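Long-range contacts in thymidylate synthase 1 (Bacillus subtilis, PDB 1BKP), which probably catalyses the reductive methylation of dUMP to dTMP, with 5,10-methylenetetrahydrofolate as methyl donor and reductant: residues 51-56 / 239-244; 66-71 / 191-196. All coordinates share one frame; numbering follows the deposited sequence.

Contact 1 (51-56 / 239-244)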
# COMPACT_ATOMS: atom_id res chain seq x y z
N ASN A 51 -2.73 6.04 19.25
CA ASN A 51 -1.59 5.86 20.12
C ASN A 51 -1.79 6.24 21.60
O ASN A 51 -0.80 6.38 22.36
CB ASN A 51 -0.30 6.48 19.52
CG ASN A 51 0.49 5.43 18.70
OD1 ASN A 51 0.66 4.31 19.17
ND2 ASN A 51 0.91 5.79 17.45
N SER A 52 -3.04 6.35 22.01
CA SER A 52 -3.31 6.68 23.42
C SER A 52 -3.09 5.39 24.21
O SER A 52 -2.91 5.41 25.40
CB SER A 52 -4.70 7.22 23.59
OG SER A 52 -5.66 6.33 23.04
N GLU A 53 -3.11 4.25 23.53
CA GLU A 53 -2.79 2.97 24.19
C GLU A 53 -2.04 2.08 23.20
O GLU A 53 -2.06 2.32 21.97
CB GLU A 53 -4.07 2.27 24.70
CG GLU A 53 -5.07 2.07 23.75
CD GLU A 53 -6.38 1.46 24.35
OE1 GLU A 53 -6.99 2.07 25.20
OE2 GLU A 53 -6.80 0.38 23.92
N VAL A 54 -1.35 1.07 23.73
CA VAL A 54 -0.58 0.12 22.94
C VAL A 54 -1.57 -0.81 22.22
O VAL A 54 -2.48 -1.27 22.85
CB VAL A 54 0.31 -0.70 23.90
CG1 VAL A 54 0.88 -1.90 23.21
CG2 VAL A 54 1.49 0.20 24.30
N PRO A 55 -1.49 -0.96 20.88
CA PRO A 55 -2.44 -1.85 20.25
C PRO A 55 -2.05 -3.32 20.52
O PRO A 55 -1.15 -3.83 19.90
CB PRO A 55 -2.35 -1.49 18.73
CG PRO A 55 -0.99 -0.95 18.58
CD PRO A 55 -0.69 -0.19 19.89
N ILE A 56 -2.71 -3.96 21.49
CA ILE A 56 -2.39 -5.34 21.79
C ILE A 56 -3.66 -5.98 22.26
O ILE A 56 -4.62 -5.30 22.73
CB ILE A 56 -1.25 -5.43 22.83
CG1 ILE A 56 -0.68 -6.85 22.92
CG2 ILE A 56 -1.69 -4.92 24.22
CD1 ILE A 56 0.70 -6.88 23.64
N PHE A 239 -9.61 -6.28 28.84
CA PHE A 239 -8.94 -5.57 29.90
C PHE A 239 -8.35 -4.30 29.34
O PHE A 239 -8.41 -4.05 28.14
CB PHE A 239 -7.85 -6.46 30.44
CG PHE A 239 -8.42 -7.70 31.14
CD1 PHE A 239 -9.45 -7.57 32.09
CD2 PHE A 239 -8.09 -8.98 30.71
CE1 PHE A 239 -10.14 -8.68 32.58
CE2 PHE A 239 -8.77 -10.10 31.19
CZ PHE A 239 -9.80 -9.92 32.13
N GLU A 240 -7.85 -3.45 30.22
CA GLU A 240 -7.22 -2.20 29.77
C GLU A 240 -5.88 -2.57 29.18
O GLU A 240 -5.26 -3.55 29.59
CB GLU A 240 -6.99 -1.26 30.98
CG GLU A 240 -8.25 -0.82 31.66
CD GLU A 240 -8.09 0.53 32.33
OE1 GLU A 240 -6.93 0.91 32.64
OE2 GLU A 240 -9.12 1.22 32.54
N ALA A 241 -5.38 -1.72 28.29
CA ALA A 241 -4.16 -2.04 27.67
C ALA A 241 -2.99 -1.87 28.64
O ALA A 241 -3.03 -0.99 29.53
CB ALA A 241 -3.97 -1.22 26.44
N PRO A 242 -1.91 -2.69 28.48
CA PRO A 242 -0.72 -2.60 29.32
C PRO A 242 0.05 -1.35 28.90
O PRO A 242 -0.18 -0.78 27.83
CB PRO A 242 0.03 -3.89 28.96
CG PRO A 242 -0.39 -4.20 27.60
CD PRO A 242 -1.82 -3.85 27.57
N GLU A 243 0.94 -0.87 29.76
CA GLU A 243 1.74 0.26 29.36
C GLU A 243 3.06 -0.37 28.81
O GLU A 243 3.44 -1.50 29.20
CB GLU A 243 1.98 1.16 30.60
CG GLU A 243 3.11 2.11 30.51
CD GLU A 243 3.49 2.65 31.89
OE1 GLU A 243 2.60 3.23 32.57
OE2 GLU A 243 4.66 2.48 32.31
N LEU A 244 3.61 0.23 27.78
CA LEU A 244 4.87 -0.22 27.22
C LEU A 244 6.02 0.78 27.62
O LEU A 244 6.09 1.91 27.18
CB LEU A 244 4.75 -0.32 25.68
CG LEU A 244 6.07 -0.53 24.99
CD1 LEU A 244 6.69 -1.85 25.39
CD2 LEU A 244 5.83 -0.43 23.44
O HOH W 1 -7.11 0.14 27.37
O HOH W 2 -1.19 1.54 26.70

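Contact 2 (66-71 / 191-196)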
# COMPACT_ATOMS: atom_id res chain seq x y z
N THR A 66 8.92 -12.08 21.36
CA THR A 66 9.26 -12.66 20.06
C THR A 66 9.00 -11.63 18.93
O THR A 66 9.81 -11.49 18.03
CB THR A 66 8.37 -13.83 19.79
OG1 THR A 66 8.60 -14.73 20.87
CG2 THR A 66 8.69 -14.49 18.46
N ALA A 67 7.92 -10.87 19.04
CA ALA A 67 7.63 -9.84 18.01
C ALA A 67 8.71 -8.78 17.96
O ALA A 67 9.11 -8.36 16.83
CB ALA A 67 6.26 -9.20 18.30
N ILE A 68 9.15 -8.29 19.15
CA ILE A 68 10.24 -7.32 19.19
C ILE A 68 11.55 -7.91 18.73
O ILE A 68 12.31 -7.25 18.01
CB ILE A 68 10.35 -6.66 20.54
CG1 ILE A 68 9.03 -5.96 20.78
CG2 ILE A 68 11.54 -5.71 20.62
CD1 ILE A 68 8.92 -5.32 22.21
N LYS A 69 11.82 -9.17 19.08
CA LYS A 69 13.06 -9.79 18.56
C LYS A 69 13.14 -9.85 17.04
O LYS A 69 14.23 -9.53 16.47
CB LYS A 69 13.35 -11.17 19.19
CG LYS A 69 13.76 -11.10 20.66
CD LYS A 69 13.69 -12.50 21.25
CE LYS A 69 14.20 -12.51 22.68
NZ LYS A 69 13.99 -13.85 23.28
N GLU A 70 12.04 -10.31 16.40
CA GLU A 70 11.97 -10.41 14.93
C GLU A 70 12.05 -9.01 14.36
O GLU A 70 12.76 -8.80 13.40
CB GLU A 70 10.67 -11.05 14.50
CG GLU A 70 10.54 -11.25 13.04
CD GLU A 70 9.14 -11.70 12.74
OE1 GLU A 70 8.86 -12.89 12.99
OE2 GLU A 70 8.29 -10.85 12.48
N LEU A 71 11.38 -8.05 14.98
CA LEU A 71 11.51 -6.64 14.49
C LEU A 71 12.98 -6.18 14.47
O LEU A 71 13.45 -5.65 13.48
CB LEU A 71 10.68 -5.71 15.37
CG LEU A 71 10.67 -4.25 14.85
CD1 LEU A 71 9.74 -4.14 13.62
CD2 LEU A 71 10.23 -3.34 15.99
N ASN A 191 1.81 -8.97 14.20
CA ASN A 191 2.25 -7.93 13.25
C ASN A 191 1.80 -6.51 13.61
O ASN A 191 2.60 -5.58 13.57
CB ASN A 191 1.74 -8.28 11.87
CG ASN A 191 2.55 -9.36 11.20
OD1 ASN A 191 3.80 -9.50 11.42
ND2 ASN A 191 1.90 -10.11 10.36
N VAL A 192 0.58 -6.37 14.16
CA VAL A 192 0.02 -5.06 14.49
C VAL A 192 0.84 -4.52 15.69
O VAL A 192 1.29 -3.34 15.67
CB VAL A 192 -1.40 -5.18 14.85
CG1 VAL A 192 -1.97 -3.89 15.46
CG2 VAL A 192 -2.23 -5.45 13.59
N PHE A 193 1.08 -5.37 16.69
CA PHE A 193 1.89 -4.91 17.87
C PHE A 193 3.32 -4.54 17.45
O PHE A 193 3.79 -3.47 17.74
CB PHE A 193 1.93 -6.02 18.93
CG PHE A 193 2.87 -5.69 20.10
CD1 PHE A 193 2.53 -4.73 21.02
CD2 PHE A 193 4.11 -6.34 20.24
CE1 PHE A 193 3.42 -4.41 22.11
CE2 PHE A 193 5.00 -6.04 21.30
CZ PHE A 193 4.66 -5.10 22.22
N GLN A 194 3.93 -5.38 16.63
CA GLN A 194 5.31 -5.26 16.24
C GLN A 194 5.60 -3.94 15.51
O GLN A 194 6.57 -3.27 15.86
CB GLN A 194 5.62 -6.46 15.36
CG GLN A 194 6.74 -6.39 14.41
CD GLN A 194 6.88 -7.74 13.63
OE1 GLN A 194 7.75 -8.57 13.93
NE2 GLN A 194 6.00 -7.95 12.70
N TYR A 195 4.73 -3.53 14.61
CA TYR A 195 4.98 -2.26 13.89
C TYR A 195 4.72 -1.02 14.72
O TYR A 195 5.33 0.07 14.46
CB TYR A 195 4.34 -2.25 12.45
CG TYR A 195 5.30 -2.90 11.49
CD1 TYR A 195 5.40 -4.33 11.39
CD2 TYR A 195 6.18 -2.10 10.70
CE1 TYR A 195 6.33 -4.93 10.53
CE2 TYR A 195 7.12 -2.67 9.86
CZ TYR A 195 7.18 -4.11 9.78
OH TYR A 195 8.15 -4.64 8.96
N ASN A 196 3.83 -1.13 15.72
CA ASN A 196 3.63 0.02 16.60
C ASN A 196 4.91 0.22 17.46
O ASN A 196 5.37 1.38 17.74
CB ASN A 196 2.40 -0.21 17.50
CG ASN A 196 2.05 1.02 18.28
OD1 ASN A 196 2.40 1.08 19.40
ND2 ASN A 196 1.50 2.08 17.62

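Contact 1 (51-56 / 239-244)
This is a loop-to-strand contact, apolar at its centre and bridged by water. The loop 51-56, between strand 39-49 and helix 64-75, meets the residues that lead into strand 243-246. The two segments run almost perpendicular: the direction from CA of Glu53 to CA of Ile56 and that from CA of Ala241 to CA of Leu244 are 98° apart. Val54 carries much of the contact. Its CG2, anti to the carbonyl carbon, reaches Leu244 CB at 3.6 Å, and the two side chains cross at about a right angle. Ile56 CG2 lies 3.5 Å from Pro242 CD and also touches CG of that ring. Ala241 CB sits against Glu53 CB and the carbonyl oxygen of Val54. Two waters make the polar links. One accepts from Val54 N and donates to Pro242 O, at 3.0 and 2.8 Å. The other accepts from Ala241 N at 2.7 Å and donates to Glu53 OE1 at 2.9 Å. Leu263 covers Ile56, Pro242 and Leu244, while Phe193 of helix 188-206 backs Val54 and Ile56. The contact joins the loop after a strand of the main mixed sheet to the small two-stranded antiparallel sheet of 243-246 and 261-264 within the thymidylate synthase fold.

Contact 2 (66-71 / 191-196)
Gln194 reaches over helix 64-75 and overlaps Ala67, Glu70 and Leu71. Its CG is anti to the backbone N (chi1 157°) and CD continues the extended chain. The aliphatic part packs first: CB meets Ala67 CB at 4.1 Å, and CG meets Leu71 CD1 at 3.8 Å. The second methyl of Leu71, CD2, lies 3.7 Å from the backbone oxygen of Gln194. The amide end comes down beside Glu70 and the Ala67 carbonyl. The atom modelled as Gln194 OE1 is 2.8 Å from Glu70 OE2 and 3.2 Å from Ala67 O. The amide is probably turned over in the model, so the identity of its two end atoms is doubtful. The side chains of Glu70 and Gln194 cross at about a right angle, with carboxylate and amide planes 47° apart. The other carboxylate oxygen, Glu70 OE1, accepts from Trp93 NE1.

Phe193 adds a purely apolar contact. Ala67 CB approaches the edge of its ring, near the ring plane, with CD2 the nearest ring atom. Ile68 comes obliquely to the same ring, its CG1 against Phe193 CE2. The segment axes approach to 9.1 Å and cross at -57°. Small Ala67 stands where the backbones come nearest, its CA 5.4 Å from that of Gln194.

This buried helix pair lies near the active site. The side chain of Gln194 is about 8 Å from that of the catalytic Cys160, and Asn191, about one turn earlier, is predicted to bind dUMP in a site shared between the two subunits. A hydrocarbon seam runs beside a buried amide and carboxylate. With the amide turned over, its N-H groups may point to Glu70 OE2 and Ala67 O. The Trp93 bond would hold the carboxylate beside it.

In the fold
Contact 2 is the deeper of the two, its centre about 5 Å from the centre of the chain, and all its touching residues are buried. Contact 1 is partly buried, its centre about 16 Å from the centre of the chain. Along the chain, contact 2 is nested inside the loop that contact 1 closes. Helix 188-206 joins them. Val54 CG1 and Ile56 CD1 pack on the Phe193 ring, the same ring that packs against helix 64-75 in contact 2. Asn51 OD1 and Asn196 ND2, 2.8 Å apart, add a probable hydrogen bond. Water mediates polar links in contact 1, whereas in contact 2 an amide end lies close to a carboxylate and a backbone carbonyl.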